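Cell envelope-related transcriptional attenuator domain-containing protein (PDB 3OKZ) has no established function but, as a LytR/CpsA/Psr family member, probably helps attach glycopolymers to the cell wall of Streptococcus agalactiae. Local coordinates at residues K265-L268 with A269-R273. Numbering follows the deposited sequence.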
# COMPACT_ATOMS: atom_id res chain seq x y z
N LYS A 265 12.66 8.19 16.57
CA LYS A 265 11.87 7.49 17.57
C LYS A 265 10.70 6.71 16.98
O LYS A 265 10.40 5.60 17.43
CB LYS A 265 11.33 8.49 18.59
CG LYS A 265 10.81 7.88 19.89
CD LYS A 265 11.94 7.65 20.89
CE LYS A 265 11.41 7.24 22.27
NZ LYS A 265 12.49 7.18 23.30
N HIS A 266 10.05 7.29 15.98
CA HIS A 266 8.87 6.68 15.36
C HIS A 266 9.17 5.56 14.37
O HIS A 266 8.70 4.44 14.54
CB HIS A 266 8.06 7.76 14.65
CG HIS A 266 6.71 7.31 14.20
ND1 HIS A 266 6.23 7.51 12.92
CD2 HIS A 266 5.70 6.69 14.88
CE1 HIS A 266 5.00 7.05 12.83
NE2 HIS A 266 4.65 6.55 14.00
N LEU A 267 9.94 5.88 13.34
CA LEU A 267 10.26 4.90 12.31
C LEU A 267 10.82 3.60 12.87
O LEU A 267 10.54 2.53 12.35
CB LEU A 267 11.22 5.50 11.28
CG LEU A 267 11.72 4.58 10.16
CD1 LEU A 267 10.57 3.83 9.54
CD2 LEU A 267 12.43 5.40 9.12
N LEU A 268 11.60 3.68 13.94
CA LEU A 268 12.16 2.47 14.54
C LEU A 268 10.99 1.63 15.06
O LEU A 268 10.74 0.53 14.58
CB LEU A 268 13.12 2.84 15.68
CG LEU A 268 14.06 1.80 16.31
CD1 LEU A 268 13.30 0.86 17.21
CD2 LEU A 268 14.78 1.04 15.21
N ALA A 269 10.26 2.18 16.02
CA ALA A 269 9.11 1.51 16.61
C ALA A 269 8.25 0.78 15.58
O ALA A 269 7.87 -0.38 15.78
CB ALA A 269 8.26 2.53 17.35
N VAL A 270 7.93 1.47 14.50
CA VAL A 270 7.10 0.92 13.43
C VAL A 270 7.78 -0.26 12.75
O VAL A 270 7.13 -1.26 12.42
CB VAL A 270 6.77 2.01 12.37
CG1 VAL A 270 5.86 1.44 11.31
CG2 VAL A 270 6.13 3.21 13.05
N GLN A 271 9.09 -0.14 12.53
CA GLN A 271 9.84 -1.21 11.90
C GLN A 271 9.68 -2.43 12.78
O GLN A 271 9.11 -3.44 12.38
CB GLN A 271 11.34 -0.86 11.82
CG GLN A 271 11.74 0.28 10.88
CD GLN A 271 13.25 0.40 10.77
OE1 GLN A 271 13.78 1.16 9.95
NE2 GLN A 271 13.96 -0.36 11.58
N ASN A 272 10.19 -2.32 14.00
CA ASN A 272 10.17 -3.40 14.98
C ASN A 272 8.78 -3.99 15.22
O ASN A 272 8.64 -5.19 15.48
CB ASN A 272 10.79 -2.91 16.29
CG ASN A 272 12.27 -2.52 16.14
OD1 ASN A 272 12.89 -2.03 17.08
ND2 ASN A 272 12.83 -2.75 14.94
N ARG A 273 7.75 -3.15 15.14
CA ARG A 273 6.38 -3.61 15.33
C ARG A 273 6.12 -4.60 14.19
O ARG A 273 5.58 -5.69 14.40
CB ARG A 273 5.41 -2.42 15.24
CG ARG A 273 3.97 -2.72 15.63
CD ARG A 273 3.07 -2.80 14.40
NE ARG A 273 3.17 -1.62 13.55
CZ ARG A 273 2.94 -0.37 13.95
NH1 ARG A 273 2.59 -0.11 15.21
NH2 ARG A 273 3.07 0.64 13.09
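With CG anti to the backbone N (chi1 -169°), the imidazole of His-266 projects outward beside the helix, one face turned toward the following turn, where Val-270 sits; CG2 of Val-270, anti to its carbonyl carbon, points back along the helix toward the ring. The pair is an i to i+4 CH-pi contact within the α-helix 264-277: CG2 of Val-270 stands 3.9 Å from the ring centroid of His-266, 15° off the ring normal, which places the methyl over a face. Its nearest ring atom is NE2 of His-266, at 3.8 Å. Both side chains also touch Leu-246 of strand 241-252, so this side of the helix packs against the mixed sheet, where Arg-273 makes a cation-pi contact with Tyr-244. A second i to i+4 pair joins Leu-267 and Gln-271, CD1 of the leucine lying 4.0 Å from CG of the glutamine; Leu-267 reaches Thr-288 and Gln-271 reaches Leu-286, both in loops. Leu-268 also touches Leu-286, and its CD1 lies 3.7 Å from CG of Asn-272. Regular helical bonding accompanies these contacts: Gln-271 N donates to Leu-267 O at 3.0 Å, Asn-272 N to Leu-268 O (N-H...O 157°), and Val-270 N to His-266 O at 3.1 Å.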